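Local coordinates for protein drebrin (Homo sapiens, PDB 5Y1Z) that probably binds actin filaments through an ADF/cofilin-type (ADF-homology) domain, at residues A[27-35]-A[45-56]; A[80-88]-A[115-126]. All coordinates share one frame; numbering follows the deposited sequence.

Contact 1 (A[27-35]-A[45-56]); sequences SAADWALYT and LAASGEGGLQEL
Trp31 carries the tight half of this contact, its indole lying between the backbone of Ser48 and Gly49 on one face and Leu56 of helix 52-56 on the other. Gly49 N sits 3.4 Å above the Trp31 ring plane, over its centre, while Leu56 CB is 3.8 Å above the plane on the opposite side, displaced toward the rim; both Gly49 CA and Leu56 CB make CH-pi contacts. CG set between the backbone N and the carbonyl carbon (chi1 65°) turns the ring over Ser48 and Gly49, and Trp31 NE1 donates to Glu50 O at 3.0 Å, from well above the carbonyl plane. His59 also meets this ring. Asp30 OD1 takes the amide of Gly52 at 2.8 Å on its syn side.

On the face bearing Ala32, Tyr34, Leu45 and Ser48, helix 12-23 covers Ala32 and Tyr34, and Leu45 CD1 touches Tyr34 CE1 at 4.0 Å. The solvent side lies at Ser48, Glu50 and Ala28, where Glu50 OE1 meets Ala28 CB at 3.4 Å. Two carbonyls each accept two amides, Gly49 O from Asp30 and Trp31, Leu33 O from Ala46 and Ala47. Each doubling marks a classic bulge in the antiparallel hairpin edging the ADF-homology sheet.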
loop_
_atom_site.group_PDB
_atom_site.type_symbol
_atom_site.label_atom_id
_atom_site.label_comp_id
_atom_site.label_asym_id
_atom_site.label_seq_id
_atom_site.Cartn_x
_atom_site.Cartn_y
_atom_site.Cartn_z
ATOM N N SER A 27 16.633 -28.209 -3.215
ATOM C CA SER A 27 15.738 -28.251 -4.368
ATOM C C SER A 27 16.456 -27.808 -5.634
ATOM O O SER A 27 17.229 -26.849 -5.615
ATOM C CB SER A 27 14.531 -27.356 -4.131
ATOM O OG SER A 27 14.001 -27.559 -2.837
ATOM N N ALA A 28 16.200 -28.510 -6.744
ATOM C CA ALA A 28 16.904 -28.177 -7.981
ATOM C C ALA A 28 16.466 -26.822 -8.519
ATOM O O ALA A 28 17.298 -26.045 -9.002
ATOM C CB ALA A 28 16.678 -29.259 -9.037
ATOM N N ALA A 29 15.173 -26.518 -8.431
ATOM C CA ALA A 29 14.658 -25.269 -8.968
ATOM C C ALA A 29 15.402 -24.080 -8.380
ATOM O O ALA A 29 15.628 -23.999 -7.171
ATOM C CB ALA A 29 13.167 -25.133 -8.675
ATOM N N ASP A 30 15.767 -23.143 -9.249
ATOM C CA ASP A 30 16.408 -21.914 -8.815
ATOM C C ASP A 30 15.724 -20.693 -9.403
ATOM O O ASP A 30 16.263 -19.583 -9.284
ATOM C CB ASP A 30 17.906 -21.902 -9.167
ATOM C CG ASP A 30 18.183 -22.039 -10.668
ATOM O OD1 ASP A 30 17.241 -22.179 -11.473
ATOM O OD2 ASP A 30 19.376 -22.013 -11.041
ATOM N N TRP A 31 14.549 -20.853 -10.012
ATOM C CA TRP A 31 13.816 -19.652 -10.371
ATOM C C TRP A 31 12.322 -19.911 -10.295
ATOM O O TRP A 31 11.853 -21.040 -10.477
ATOM C CB TRP A 31 14.191 -19.128 -11.766
ATOM C CG TRP A 31 13.821 -20.031 -12.911
ATOM C CD1 TRP A 31 14.632 -20.934 -13.527
ATOM C CD2 TRP A 31 12.560 -20.099 -13.588
ATOM N NE1 TRP A 31 13.952 -21.578 -14.540
ATOM C CE2 TRP A 31 12.679 -21.083 -14.602
ATOM C CE3 TRP A 31 11.337 -19.436 -13.429
ATOM C CZ2 TRP A 31 11.631 -21.412 -15.461
ATOM C CZ3 TRP A 31 10.286 -19.764 -14.284
ATOM C CH2 TRP A 31 10.444 -20.747 -15.292
ATOM N N ALA A 32 11.592 -18.834 -10.001
ATOM C CA ALA A 32 10.140 -18.807 -10.022
ATOM C C ALA A 32 9.706 -17.521 -10.724
ATOM O O ALA A 32 10.411 -16.512 -10.700
ATOM C CB ALA A 32 9.553 -18.932 -8.605
ATOM N N LEU A 33 8.578 -17.592 -11.426
ATOM C CA LEU A 33 8.090 -16.500 -12.258
ATOM C C LEU A 33 6.628 -16.261 -11.911
ATOM O O LEU A 33 5.784 -17.160 -12.097
ATOM C CB LEU A 33 8.245 -16.844 -13.749
ATOM C CG LEU A 33 7.672 -15.822 -14.712
ATOM C CD1 LEU A 33 8.463 -14.524 -14.571
ATOM C CD2 LEU A 33 7.724 -16.379 -16.126
ATOM N N TYR A 34 6.320 -15.036 -11.489
ATOM C CA TYR A 34 4.970 -14.614 -11.111
ATOM C C TYR A 34 4.440 -13.507 -12.021
ATOM O O TYR A 34 5.200 -12.806 -12.692
ATOM C CB TYR A 34 4.926 -14.111 -9.657
ATOM C CG TYR A 34 5.625 -14.997 -8.651
ATOM C CD1 TYR A 34 4.929 -16.032 -8.033
ATOM C CD2 TYR A 34 6.961 -14.801 -8.305
ATOM C CE1 TYR A 34 5.524 -16.849 -7.110
ATOM C CE2 TYR A 34 7.575 -15.633 -7.365
ATOM C CZ TYR A 34 6.837 -16.654 -6.774
ATOM O OH TYR A 34 7.381 -17.509 -5.846
ATOM N N THR A 35 3.118 -13.370 -12.056
ATOM C CA THR A 35 2.469 -12.385 -12.920
ATOM C C THR A 35 1.078 -12.102 -12.366
ATOM O O THR A 35 0.603 -12.782 -11.450
ATOM C CB THR A 35 2.400 -12.853 -14.381
ATOM O OG1 THR A 35 1.941 -11.773 -15.210
ATOM C CG2 THR A 35 1.460 -14.047 -14.527
ATOM N N LEU A 45 1.315 -17.595 -9.676
ATOM C CA LEU A 45 2.522 -18.239 -10.137
ATOM C C LEU A 45 2.347 -18.568 -11.613
ATOM O O LEU A 45 1.309 -19.097 -12.026
ATOM C CB LEU A 45 2.799 -19.493 -9.312
ATOM C CG LEU A 45 3.760 -20.476 -9.956
ATOM C CD1 LEU A 45 5.126 -19.853 -9.741
ATOM C CD2 LEU A 45 3.708 -21.816 -9.266
ATOM N N ALA A 46 3.320 -18.166 -12.424
ATOM C CA ALA A 46 3.267 -18.414 -13.855
ATOM C C ALA A 46 4.050 -19.647 -14.227
ATOM O O ALA A 46 3.579 -20.472 -15.015
ATOM C CB ALA A 46 3.830 -17.228 -14.628
ATOM N N ALA A 47 5.245 -19.776 -13.664
ATOM C CA ALA A 47 6.067 -20.936 -13.958
ATOM C C ALA A 47 7.196 -20.973 -12.937
ATOM O O ALA A 47 7.375 -20.050 -12.145
ATOM C CB ALA A 47 6.600 -20.883 -15.390
ATOM N N SER A 48 7.987 -22.037 -13.000
ATOM C CA SER A 48 9.122 -22.193 -12.109
ATOM C C SER A 48 9.986 -23.307 -12.679
ATOM O O SER A 48 9.510 -24.138 -13.460
ATOM C CB SER A 48 8.661 -22.530 -10.689
ATOM O OG SER A 48 7.933 -23.754 -10.687
ATOM N N GLY A 49 11.265 -23.295 -12.328
ATOM C CA GLY A 49 12.122 -24.327 -12.862
ATOM C C GLY A 49 13.573 -24.141 -12.474
ATOM O O GLY A 49 13.927 -23.351 -11.585
ATOM N N GLU A 50 14.401 -24.907 -13.172
ATOM C CA GLU A 50 15.838 -24.919 -12.989
ATOM C C GLU A 50 16.449 -24.320 -14.245
ATOM O O GLU A 50 15.745 -23.954 -15.187
ATOM C CB GLU A 50 16.372 -26.336 -12.693
ATOM C CG GLU A 50 15.898 -27.439 -13.606
ATOM C CD GLU A 50 16.261 -28.857 -13.097
ATOM O OE1 GLU A 50 15.545 -29.409 -12.212
ATOM O OE2 GLU A 50 17.256 -29.437 -13.601
ATOM N N GLY A 51 17.762 -24.162 -14.226
ATOM C CA GLY A 51 18.462 -23.507 -15.306
ATOM C C GLY A 51 18.748 -22.040 -15.108
ATOM O O GLY A 51 19.225 -21.402 -16.049
ATOM N N GLY A 52 18.419 -21.469 -13.951
ATOM C CA GLY A 52 18.767 -20.079 -13.697
ATOM C C GLY A 52 18.256 -19.055 -14.709
ATOM O O GLY A 52 17.325 -19.286 -15.495
ATOM N N LEU A 53 18.968 -17.922 -14.717
ATOM C CA LEU A 53 18.570 -16.763 -15.511
ATOM C C LEU A 53 18.417 -17.117 -16.983
ATOM O O LEU A 53 17.550 -16.569 -17.679
ATOM C CB LEU A 53 19.607 -15.666 -15.347
ATOM C CG LEU A 53 19.597 -14.934 -14.017
ATOM C CD1 LEU A 53 20.821 -14.038 -13.968
ATOM C CD2 LEU A 53 18.312 -14.117 -13.901
ATOM N N GLN A 54 19.263 -18.021 -17.481
ATOM C CA GLN A 54 19.224 -18.333 -18.903
ATOM C C GLN A 54 17.882 -18.930 -19.267
ATOM O O GLN A 54 17.255 -18.527 -20.251
ATOM C CB GLN A 54 20.356 -19.281 -19.268
ATOM C CG GLN A 54 20.343 -19.775 -20.704
ATOM C CD GLN A 54 20.997 -21.151 -20.820
ATOM O OE1 GLN A 54 20.850 -21.991 -19.918
ATOM N NE2 GLN A 54 21.738 -21.379 -21.907
ATOM N N GLU A 55 17.411 -19.874 -18.456
ATOM C CA GLU A 55 16.107 -20.466 -18.698
ATOM C C GLU A 55 14.997 -19.471 -18.406
ATOM O O GLU A 55 14.062 -19.326 -19.198
ATOM C CB GLU A 55 15.945 -21.721 -17.848
ATOM C CG GLU A 55 14.559 -22.335 -17.870
ATOM C CD GLU A 55 14.213 -22.972 -19.211
ATOM O OE1 GLU A 55 13.007 -23.126 -19.498
ATOM O OE2 GLU A 55 15.141 -23.343 -19.963
ATOM N N LEU A 56 15.096 -18.757 -17.279
ATOM C CA LEU A 56 14.006 -17.878 -16.883
ATOM C C LEU A 56 13.715 -16.846 -17.970
ATOM O O LEU A 56 12.552 -16.652 -18.352
ATOM C CB LEU A 56 14.333 -17.206 -15.555
ATOM C CG LEU A 56 13.501 -15.956 -15.207
ATOM C CD1 LEU A 56 12.037 -16.281 -14.918
ATOM C CD2 LEU A 56 14.137 -15.265 -14.033
#

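Contact 2 (A[80-88]-A[115-126]); sequences PKYVLINWV and DVIVNASSVEDI
A right-handed beta-alpha-beta crossover brings strands 81-88 and 116-120 together as parallel neighbours in the ADF-homology sheet, the latter being its outermost strand on this side. The short strand axes run 22° apart, and in-step pairing from Val83-Val116 to Trp87-Ala120 gives alternating backbone bonds; Leu84 N to Val116 O is nearly straight.

At the start, Asp115 folds its carboxylate back to the first strand: OD2 of Asp115 accepts Tyr82 N at 2.8 Å on its anti side, while Tyr82 O receives the amides of both Asp115 and Val116. Tyr82 itself turns its ring toward Phe69.

On one face Val83 CG2 and Val116 CG1 lie side by side at 3.8 Å, and Ile85 CG2 meets Ala120 CB. Ile131 of helix 128-134 covers Val83 and Val118. The other face pairs Leu84 with Ile117 beneath helix 104-110.

Trp87 has CG anti to its own amide nitrogen (chi1 174°), which puts Ser121 CA over one face of the indole, with Ser122 O at its edge, 3.4 Å from Trp87 CZ3; Phe60 stacks on this indole and Trp87 NE1 donates a hydrogen bond to Glu61 O. Asp125 OD1 fixes the turn by accepting the amides of Ser121 and Ser122. Farther along the Leu84-Ile117 face, Asn86 ND2 points an N-H almost straight at Asn119 OD1, 2.8 Å away, from above the Asn119 carbonyl plane, the two amide planes standing 77° apart.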
loop_
_atom_site.group_PDB
_atom_site.type_symbol
_atom_site.label_atom_id
_atom_site.label_comp_id
_atom_site.label_asym_id
_atom_site.label_seq_id
_atom_site.Cartn_x
_atom_site.Cartn_y
_atom_site.Cartn_z
ATOM N N PRO A 80 24.111 -18.310 -1.929
ATOM C CA PRO A 80 23.421 -17.704 -3.083
ATOM C C PRO A 80 22.838 -16.326 -2.804
ATOM O O PRO A 80 22.384 -16.026 -1.700
ATOM C CB PRO A 80 22.286 -18.697 -3.372
ATOM C CG PRO A 80 22.007 -19.334 -2.031
ATOM C CD PRO A 80 23.348 -19.422 -1.335
ATOM N N LYS A 81 22.834 -15.489 -3.837
ATOM C CA LYS A 81 22.159 -14.196 -3.786
ATOM C C LYS A 81 20.894 -14.223 -4.640
ATOM O O LYS A 81 20.715 -15.095 -5.496
ATOM C CB LYS A 81 23.089 -13.066 -4.235
ATOM C CG LYS A 81 24.542 -13.311 -3.885
ATOM C CD LYS A 81 25.316 -12.013 -3.710
ATOM C CE LYS A 81 25.260 -11.488 -2.291
ATOM N NZ LYS A 81 25.430 -10.007 -2.289
ATOM N N TYR A 82 19.994 -13.267 -4.398
ATOM C CA TYR A 82 18.653 -13.338 -4.975
ATOM C C TYR A 82 18.340 -12.110 -5.821
ATOM O O TYR A 82 18.503 -10.960 -5.381
ATOM C CB TYR A 82 17.615 -13.551 -3.888
ATOM C CG TYR A 82 17.807 -14.904 -3.246
ATOM C CD1 TYR A 82 17.369 -16.055 -3.873
ATOM C CD2 TYR A 82 18.476 -15.037 -2.029
ATOM C CE1 TYR A 82 17.555 -17.296 -3.293
ATOM C CE2 TYR A 82 18.672 -16.277 -1.442
ATOM C CZ TYR A 82 18.212 -17.405 -2.078
ATOM O OH TYR A 82 18.399 -18.654 -1.512
ATOM N N VAL A 83 17.928 -12.375 -7.055
ATOM C CA VAL A 83 17.607 -11.351 -8.035
ATOM C C VAL A 83 16.103 -11.346 -8.226
ATOM O O VAL A 83 15.486 -12.412 -8.374
ATOM C CB VAL A 83 18.310 -11.620 -9.375
ATOM C CG1 VAL A 83 17.957 -10.527 -10.382
ATOM C CG2 VAL A 83 19.801 -11.739 -9.166
ATOM N N LEU A 84 15.514 -10.160 -8.228
ATOM C CA LEU A 84 14.136 -9.991 -8.650
ATOM C C LEU A 84 14.155 -9.216 -9.961
ATOM O O LEU A 84 14.616 -8.073 -10.006
ATOM C CB LEU A 84 13.315 -9.261 -7.587
ATOM C CG LEU A 84 11.854 -9.001 -7.955
ATOM C CD1 LEU A 84 11.145 -10.333 -7.952
ATOM C CD2 LEU A 84 11.211 -8.047 -6.990
ATOM N N ILE A 85 13.643 -9.826 -11.016
ATOM C CA ILE A 85 13.520 -9.180 -12.313
ATOM C C ILE A 85 12.149 -8.532 -12.385
ATOM O O ILE A 85 11.122 -9.217 -12.295
ATOM C CB ILE A 85 13.708 -10.181 -13.453
ATOM C CG1 ILE A 85 15.154 -10.658 -13.450
ATOM C CG2 ILE A 85 13.400 -9.493 -14.770
ATOM C CD1 ILE A 85 15.346 -11.964 -14.104
ATOM N N ASN A 86 12.143 -7.206 -12.486
ATOM C CA ASN A 86 10.943 -6.412 -12.687
ATOM C C ASN A 86 10.708 -6.328 -14.185
ATOM O O ASN A 86 11.218 -5.432 -14.868
ATOM C CB ASN A 86 11.129 -5.043 -12.055
ATOM C CG ASN A 86 9.983 -4.122 -12.327
ATOM O OD1 ASN A 86 8.826 -4.547 -12.346
ATOM N ND2 ASN A 86 10.285 -2.843 -12.521
ATOM N N TRP A 87 9.937 -7.279 -14.709
ATOM C CA TRP A 87 9.682 -7.364 -16.140
ATOM C C TRP A 87 8.435 -6.585 -16.554
ATOM O O TRP A 87 7.323 -6.832 -16.058
ATOM C CB TRP A 87 9.531 -8.820 -16.565
ATOM C CG TRP A 87 9.130 -8.972 -18.006
ATOM C CD1 TRP A 87 7.866 -9.020 -18.501
ATOM C CD2 TRP A 87 10.012 -9.085 -19.134
ATOM N NE1 TRP A 87 7.897 -9.169 -19.860
ATOM C CE2 TRP A 87 9.203 -9.218 -20.278
ATOM C CE3 TRP A 87 11.410 -9.121 -19.284
ATOM C CZ2 TRP A 87 9.741 -9.368 -21.567
ATOM C CZ3 TRP A 87 11.944 -9.267 -20.567
ATOM C CH2 TRP A 87 11.113 -9.384 -21.684
ATOM N N VAL A 88 8.608 -5.685 -17.509
ATOM C CA VAL A 88 7.488 -5.007 -18.119
ATOM C C VAL A 88 7.601 -5.216 -19.614
ATOM O O VAL A 88 8.545 -4.726 -20.246
ATOM C CB VAL A 88 7.442 -3.517 -17.768
ATOM C CG1 VAL A 88 6.192 -2.890 -18.341
ATOM C CG2 VAL A 88 7.454 -3.355 -16.258
ATOM N N ASP A 115 18.127 -9.588 -3.162
ATOM C CA ASP A 115 19.396 -8.893 -3.064
ATOM C C ASP A 115 19.540 -7.788 -4.102
ATOM O O ASP A 115 20.106 -6.737 -3.792
ATOM C CB ASP A 115 20.554 -9.895 -3.175
ATOM C CG ASP A 115 20.715 -10.730 -1.915
ATOM O OD1 ASP A 115 20.736 -10.137 -0.817
ATOM O OD2 ASP A 115 20.826 -11.971 -2.015
ATOM N N VAL A 116 18.990 -7.954 -5.303
ATOM C CA VAL A 116 19.037 -6.874 -6.286
ATOM C C VAL A 116 17.781 -6.932 -7.138
ATOM O O VAL A 116 17.257 -8.013 -7.425
ATOM C CB VAL A 116 20.306 -6.936 -7.174
ATOM C CG1 VAL A 116 20.330 -8.198 -7.979
ATOM C CG2 VAL A 116 20.324 -5.763 -8.141
ATOM N N ILE A 117 17.285 -5.759 -7.533
ATOM C CA ILE A 117 16.139 -5.662 -8.423
ATOM C C ILE A 117 16.634 -5.157 -9.764
ATOM O O ILE A 117 17.324 -4.133 -9.830
ATOM C CB ILE A 117 15.047 -4.741 -7.869
ATOM C CG1 ILE A 117 14.520 -5.296 -6.557
ATOM C CG2 ILE A 117 13.906 -4.650 -8.881
ATOM C CD1 ILE A 117 13.264 -4.615 -6.105
ATOM N N VAL A 118 16.271 -5.868 -10.827
ATOM C CA VAL A 118 16.716 -5.577 -12.186
ATOM C C VAL A 118 15.490 -5.293 -13.055
ATOM O O VAL A 118 14.647 -6.174 -13.246
ATOM C CB VAL A 118 17.527 -6.754 -12.745
ATOM C CG1 VAL A 118 17.889 -6.541 -14.189
ATOM C CG2 VAL A 118 18.753 -6.983 -11.889
ATOM N N ASN A 119 15.403 -4.083 -13.609
ATOM C CA ASN A 119 14.294 -3.752 -14.502
ATOM C C ASN A 119 14.566 -4.248 -15.917
ATOM O O ASN A 119 15.648 -4.044 -16.466
ATOM C CB ASN A 119 14.047 -2.245 -14.532
ATOM C CG ASN A 119 13.749 -1.661 -13.165
ATOM O OD1 ASN A 119 13.027 -2.259 -12.361
ATOM N ND2 ASN A 119 14.297 -0.478 -12.892
ATOM N N ALA A 120 13.558 -4.853 -16.534
ATOM C CA ALA A 120 13.771 -5.542 -17.798
ATOM C C ALA A 120 12.546 -5.416 -18.682
ATOM O O ALA A 120 11.412 -5.476 -18.196
ATOM C CB ALA A 120 14.088 -7.022 -17.579
ATOM N N SER A 121 12.787 -5.191 -19.978
ATOM C CA SER A 121 11.730 -5.195 -20.984
ATOM C C SER A 121 12.047 -6.009 -22.226
ATOM O O SER A 121 11.191 -6.104 -23.115
ATOM C CB SER A 121 11.387 -3.767 -21.403
ATOM O OG SER A 121 10.958 -3.059 -20.257
ATOM N N SER A 122 13.266 -6.499 -22.374
ATOM C CA SER A 122 13.563 -7.467 -23.407
ATOM C C SER A 122 14.438 -8.515 -22.745
ATOM O O SER A 122 14.981 -8.293 -21.664
ATOM C CB SER A 122 14.202 -6.831 -24.643
ATOM O OG SER A 122 15.567 -6.603 -24.443
ATOM N N VAL A 123 14.568 -9.676 -23.376
ATOM C CA VAL A 123 15.512 -10.643 -22.832
ATOM C C VAL A 123 16.907 -10.051 -22.767
ATOM O O VAL A 123 17.683 -10.375 -21.863
ATOM C CB VAL A 123 15.468 -11.947 -23.639
ATOM C CG1 VAL A 123 14.035 -12.351 -23.850
ATOM C CG2 VAL A 123 16.140 -11.754 -24.959
ATOM N N GLU A 124 17.242 -9.158 -23.696
ATOM C CA GLU A 124 18.583 -8.596 -23.728
ATOM C C GLU A 124 18.922 -7.801 -22.474
ATOM O O GLU A 124 20.106 -7.555 -22.223
ATOM C CB GLU A 124 18.745 -7.716 -24.958
ATOM C CG GLU A 124 18.312 -8.386 -26.235
ATOM C CD GLU A 124 18.041 -7.392 -27.336
ATOM O OE1 GLU A 124 16.899 -6.869 -27.377
ATOM O OE2 GLU A 124 18.967 -7.131 -28.149
ATOM N N ASP A 125 17.925 -7.373 -21.692
ATOM C CA ASP A 125 18.221 -6.710 -20.427
ATOM C C ASP A 125 18.675 -7.693 -19.359
ATOM O O ASP A 125 19.126 -7.265 -18.289
ATOM C CB ASP A 125 16.996 -5.945 -19.916
ATOM C CG ASP A 125 16.536 -4.847 -20.865
ATOM O OD1 ASP A 125 15.316 -4.571 -20.916
ATOM O OD2 ASP A 125 17.379 -4.273 -21.582
ATOM N N ILE A 126 18.604 -8.992 -19.634
ATOM C CA ILE A 126 18.874 -10.016 -18.633
ATOM C C ILE A 126 20.156 -10.757 -18.965
ATOM O O ILE A 126 20.129 -11.887 -19.466
ATOM C CB ILE A 126 17.667 -10.960 -18.525
ATOM C CG1 ILE A 126 16.437 -10.116 -18.185
ATOM C CG2 ILE A 126 17.903 -12.085 -17.518
ATOM C CD1 ILE A 126 15.201 -10.873 -18.151
#

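In the fold
The two contacts follow one another along the chain, 27-56 ahead of 80-126, and their centres lie about 13 Å apart within one mixed sheet ordered 43-49, 31-36, 65-72, 81-88, 116-120. They therefore build the two margins of that sheet, an antiparallel hairpin at one and a parallel pair at the other, with strand 65-72 bonded to both 31-36 and 81-88 between them. Direct contact comes from helix 52-56: Leu56 CD2 lies 3.5 Å from Ile85 CD1, and Leu53 CD2 is 3.7 Å from the same methyl. Phe60 touches Leu33 as well as Ile85, so both margins share an apolar core on that side of the sheet, consistent with one compact ADF-homology domain.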